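Local structure of kelch domain-containing protein (Colletotrichum graminicola M1.001, 5C86) at residues L214-S226 / K235-G247. The protein is a fungal alcohol oxidase of the AA5 family that probably uses a mononuclear copper site to oxidise alcohols to aldehydes with molecular oxygen. Residues are numbered along the deposited sequence; the frame is centred on the assembly and turned at random.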
loop_
_atom_site.group_PDB
_atom_site.type_symbol
_atom_site.label_atom_id
_atom_site.label_comp_id
_atom_site.label_asym_id
_atom_site.label_seq_id
_atom_site.Cartn_x
_atom_site.Cartn_y
_atom_site.Cartn_z
ATOM N N LEU A 214 -9.476 -5.410 -21.056
ATOM C CA LEU A 214 -8.056 -5.718 -21.008
ATOM C C LEU A 214 -7.256 -4.526 -20.575
ATOM O O LEU A 214 -7.563 -3.355 -20.897
ATOM C CB LEU A 214 -7.512 -6.160 -22.341
ATOM C CG LEU A 214 -8.055 -7.481 -22.855
ATOM C CD1 LEU A 214 -7.607 -7.693 -24.297
ATOM C CD2 LEU A 214 -7.582 -8.625 -21.984
ATOM N N ARG A 215 -6.126 -4.806 -19.903
ATOM C CA ARG A 215 -5.185 -3.763 -19.578
ATOM C C ARG A 215 -4.334 -3.410 -20.791
ATOM O O ARG A 215 -3.179 -3.775 -20.942
ATOM C CB ARG A 215 -4.321 -4.153 -18.348
ATOM C CG ARG A 215 -3.480 -3.011 -17.822
ATOM C CD ARG A 215 -2.745 -3.274 -16.479
ATOM N NE ARG A 215 -1.942 -4.479 -16.569
ATOM C CZ ARG A 215 -2.358 -5.709 -16.262
ATOM N NH1 ARG A 215 -3.437 -5.929 -15.576
ATOM N NH2 ARG A 215 -1.603 -6.747 -16.604
ATOM N N GLY A 216 -4.964 -2.716 -21.733
ATOM C CA GLY A 216 -4.270 -2.407 -22.995
ATOM C C GLY A 216 -3.743 -3.625 -23.701
ATOM O O GLY A 216 -4.451 -4.612 -23.771
ATOM N N THR A 217 -2.515 -3.551 -24.202
ATOM C CA THR A 217 -1.866 -4.715 -24.763
ATOM C C THR A 217 -0.896 -5.343 -23.771
ATOM O O THR A 217 -0.036 -6.093 -24.142
ATOM C CB THR A 217 -1.022 -4.333 -26.002
ATOM O OG1 THR A 217 -0.080 -3.293 -25.625
ATOM C CG2 THR A 217 -1.997 -3.889 -27.078
ATOM N N ASP A 218 -1.029 -5.030 -22.480
ATOM C CA ASP A 218 -0.132 -5.670 -21.477
ATOM C C ASP A 218 -0.368 -7.156 -21.387
ATOM O O ASP A 218 -1.468 -7.713 -21.734
ATOM C CB ASP A 218 -0.381 -5.019 -20.095
ATOM C CG ASP A 218 0.789 -5.152 -19.124
ATOM O OD1 ASP A 218 1.927 -5.444 -19.572
ATOM O OD2 ASP A 218 0.540 -4.920 -17.877
ATOM N N GLU A 219 0.677 -7.824 -20.953
ATOM C CA GLU A 219 0.609 -9.242 -20.603
ATOM C C GLU A 219 0.245 -9.404 -19.107
ATOM O O GLU A 219 0.271 -8.462 -18.333
ATOM C CB GLU A 219 1.937 -9.972 -20.908
ATOM C CG GLU A 219 2.429 -10.020 -22.369
ATOM C CD GLU A 219 1.379 -10.482 -23.360
ATOM O OE1 GLU A 219 0.497 -11.333 -23.040
ATOM O OE2 GLU A 219 1.423 -9.970 -24.494
ATOM N N ASP A 220 -0.045 -10.611 -18.702
ATOM C CA ASP A 220 -0.202 -10.918 -17.297
ATOM C C ASP A 220 1.091 -10.470 -16.540
ATOM O O ASP A 220 2.228 -10.579 -17.049
ATOM C CB ASP A 220 -0.313 -12.400 -17.111
ATOM C CG ASP A 220 -1.646 -12.962 -17.591
ATOM O OD1 ASP A 220 -2.633 -12.232 -17.827
ATOM O OD2 ASP A 220 -1.742 -14.218 -17.628
ATOM N N SER A 221 0.887 -9.895 -15.320
ATOM C CA SER A 221 1.949 -9.112 -14.683
ATOM C C SER A 221 1.941 -9.377 -13.179
ATOM O O SER A 221 1.871 -8.465 -12.359
ATOM C CB SER A 221 1.658 -7.621 -14.917
ATOM O OG SER A 221 1.845 -7.245 -16.268
ATOM N N MET A 222 2.214 -10.624 -12.807
ATOM C CA MET A 222 2.233 -11.006 -11.419
ATOM C C MET A 222 3.349 -10.260 -10.709
ATOM O O MET A 222 4.453 -10.194 -11.236
ATOM C CB MET A 222 2.470 -12.493 -11.291
ATOM C CG MET A 222 2.516 -13.009 -9.840
ATOM S SD MET A 222 1.058 -12.686 -8.829
ATOM C CE MET A 222 -0.151 -13.749 -9.574
ATOM N N CYS A 223 3.023 -9.705 -9.543
ATOM C CA CYS A 223 3.954 -8.937 -8.717
ATOM C C CYS A 223 4.530 -7.763 -9.444
ATOM O O CYS A 223 5.647 -7.322 -9.162
ATOM C CB CYS A 223 5.027 -9.809 -8.087
ATOM S SG CYS A 223 4.235 -11.063 -6.989
ATOM N N GLY A 224 3.727 -7.257 -10.418
ATOM C CA GLY A 224 3.763 -5.850 -10.830
ATOM C C GLY A 224 3.172 -5.044 -9.707
ATOM O O GLY A 224 2.729 -5.602 -8.710
ATOM N N VAL A 225 3.234 -3.733 -9.819
ATOM C CA VAL A 225 2.759 -2.818 -8.785
ATOM C C VAL A 225 1.724 -1.879 -9.354
ATOM O O VAL A 225 1.699 -1.588 -10.574
ATOM C CB VAL A 225 3.900 -2.051 -8.152
ATOM C CG1 VAL A 225 4.792 -2.964 -7.351
ATOM C CG2 VAL A 225 4.727 -1.291 -9.144
ATOM N N SER A 226 0.892 -1.352 -8.505
ATOM C CA SER A 226 -0.140 -0.372 -8.892
ATOM C C SER A 226 -0.452 0.549 -7.771
ATOM O O SER A 226 -0.330 0.153 -6.582
ATOM C CB SER A 226 -1.412 -1.042 -9.392
ATOM O OG SER A 226 -2.183 -1.694 -8.388
ATOM N N LYS A 235 -7.472 7.794 -11.221
ATOM C CA LYS A 235 -6.262 7.461 -11.913
ATOM C C LYS A 235 -5.382 6.465 -11.141
ATOM O O LYS A 235 -5.066 6.687 -9.941
ATOM C CB LYS A 235 -5.408 8.668 -12.157
ATOM C CG LYS A 235 -6.070 9.785 -12.941
ATOM C CD LYS A 235 -6.053 9.497 -14.388
ATOM C CE LYS A 235 -6.541 10.693 -15.200
ATOM N NZ LYS A 235 -6.591 10.274 -16.606
ATOM N N ILE A 236 -5.054 5.369 -11.807
ATOM C CA ILE A 236 -4.187 4.305 -11.257
ATOM C C ILE A 236 -2.968 4.097 -12.146
ATOM O O ILE A 236 -3.129 3.910 -13.359
ATOM C CB ILE A 236 -4.955 3.031 -11.062
ATOM C CG1 ILE A 236 -6.214 3.272 -10.228
ATOM C CG2 ILE A 236 -4.068 1.930 -10.484
ATOM C CD1 ILE A 236 -7.110 2.099 -10.211
ATOM N N PHE A 237 -1.771 4.088 -11.577
ATOM C CA PHE A 237 -0.561 3.801 -12.318
ATOM C C PHE A 237 -0.247 2.343 -12.108
ATOM O O PHE A 237 -0.411 1.811 -10.974
ATOM C CB PHE A 237 0.578 4.608 -11.703
ATOM C CG PHE A 237 1.961 4.182 -12.089
ATOM C CD1 PHE A 237 2.488 4.499 -13.343
ATOM C CD2 PHE A 237 2.769 3.576 -11.175
ATOM C CE1 PHE A 237 3.747 4.173 -13.695
ATOM C CE2 PHE A 237 4.084 3.237 -11.528
ATOM C CZ PHE A 237 4.600 3.589 -12.760
ATOM N N THR A 238 0.198 1.668 -13.161
ATOM C CA THR A 238 0.609 0.240 -13.081
ATOM C C THR A 238 1.925 0.041 -13.664
ATOM O O THR A 238 2.295 0.758 -14.614
ATOM C CB THR A 238 -0.372 -0.707 -13.775
ATOM O OG1 THR A 238 -0.274 -0.566 -15.229
ATOM C CG2 THR A 238 -1.817 -0.484 -13.278
ATOM N N TYR A 239 2.754 -0.904 -13.148
ATOM C CA TYR A 239 4.123 -1.063 -13.627
ATOM C C TYR A 239 4.574 -2.504 -13.482
ATOM O O TYR A 239 4.481 -3.066 -12.406
ATOM C CB TYR A 239 5.133 -0.186 -12.842
ATOM C CG TYR A 239 6.510 -0.151 -13.467
ATOM C CD1 TYR A 239 6.717 0.678 -14.547
ATOM C CD2 TYR A 239 7.529 -0.951 -13.056
ATOM C CE1 TYR A 239 7.917 0.738 -15.195
ATOM C CE2 TYR A 239 8.754 -0.919 -13.692
ATOM C CZ TYR A 239 8.931 -0.021 -14.739
ATOM O OH TYR A 239 10.162 0.077 -15.402
ATOM N N GLY A 240 5.233 -3.002 -14.511
ATOM C CA GLY A 240 6.054 -4.204 -14.392
ATOM C C GLY A 240 5.323 -5.495 -14.148
ATOM O O GLY A 240 4.154 -5.660 -14.483
ATOM N N GLY A 241 6.031 -6.407 -13.462
ATOM C CA GLY A 241 5.493 -7.742 -13.247
ATOM C C GLY A 241 5.899 -8.756 -14.324
ATOM O O GLY A 241 6.533 -8.446 -15.329
ATOM N N GLY A 242 5.464 -9.971 -14.130
ATOM C CA GLY A 242 5.840 -11.070 -15.026
ATOM C C GLY A 242 4.683 -11.956 -15.419
ATOM O O GLY A 242 3.682 -12.095 -14.706
ATOM N N LYS A 243 4.845 -12.713 -16.528
ATOM C CA LYS A 243 3.771 -13.615 -16.999
ATOM C C LYS A 243 3.510 -14.809 -16.119
ATOM O O LYS A 243 2.496 -15.457 -16.234
ATOM C CB LYS A 243 4.075 -14.101 -18.418
ATOM C CG LYS A 243 3.973 -13.100 -19.493
ATOM C CD LYS A 243 4.275 -13.770 -20.865
ATOM C CE LYS A 243 5.753 -13.814 -21.144
ATOM N NZ LYS A 243 5.961 -14.612 -22.393
ATOM N N GLY A 244 4.378 -15.042 -15.143
ATOM C CA GLY A 244 4.178 -15.970 -14.081
ATOM C C GLY A 244 4.809 -15.489 -12.809
ATOM O O GLY A 244 5.634 -14.592 -12.846
ATOM N N TYR A 245 4.469 -16.147 -11.726
ATOM C CA TYR A 245 5.053 -15.803 -10.405
ATOM C C TYR A 245 6.563 -15.867 -10.424
ATOM O O TYR A 245 7.264 -15.033 -9.843
ATOM C CB TYR A 245 4.443 -16.683 -9.310
ATOM C CG TYR A 245 4.404 -16.093 -7.930
ATOM C CD1 TYR A 245 5.545 -15.961 -7.128
ATOM C CD2 TYR A 245 3.235 -15.656 -7.408
ATOM C CE1 TYR A 245 5.455 -15.344 -5.877
ATOM C CE2 TYR A 245 3.117 -15.089 -6.180
ATOM C CZ TYR A 245 4.221 -14.906 -5.397
ATOM O OH TYR A 245 4.162 -14.333 -4.161
ATOM N N THR A 246 7.094 -16.890 -11.109
ATOM C CA THR A 246 8.521 -17.055 -11.287
ATOM C C THR A 246 8.776 -17.571 -12.670
ATOM O O THR A 246 7.876 -18.031 -13.399
ATOM C CB THR A 246 9.145 -18.079 -10.297
ATOM O OG1 THR A 246 8.574 -19.369 -10.538
ATOM C CG2 THR A 246 8.937 -17.679 -8.878
ATOM N N GLY A 247 10.014 -17.475 -13.015
ATOM C CA GLY A 247 10.508 -18.119 -14.235
ATOM C C GLY A 247 10.563 -17.287 -15.496
ATOM O O GLY A 247 11.134 -17.733 -16.507
HETATM O O HOH W 1 2.092 -4.197 -15.762
HETATM O O HOH W 2 0.384 -15.784 -17.548
#
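Val-225 and Tyr-239 form an antiparallel hydrogen-bonded pair at the open end of the beta hairpin 225-230/235-239, away from its connecting loop; these are the first two strands of one four-stranded blade of the kelch propeller. Val-225 N meets Tyr-239 O at 2.9 Å, and Tyr-239 N returns a bond to Val-225 O; Val-225 CG2 lies beside Tyr-239 CB. Farther along, Met-222 and Gly-242 make a single bridge, with Met-222 N 2.8 Å from Gly-242 O. Between the bridges the backbones of Gly-224 and Gly-241, both without side chains, close to 3.5 Å between their CA atoms. Met-222 bears on Tyr-245: its CG, anti to the backbone N (chi1 180°), sits 3.7 Å from CD2 of the ring, and its SD makes an oblique Met-aromatic contact. Cys-223 SG lies over one face of that ring, offset toward the rim. Tyr-245 in turn touches Tyr-120, a copper ligand in the metal-bound protein, and its OH bonds to Tyr-334 and His-178. On the 215-218 turn, Arg-215 holds Asp-218 side-on through NE and NH2. A water lies 2.7 Å from Asp-218 OD2 and 2.8 Å from Gly-240 O, in reach of both acceptors.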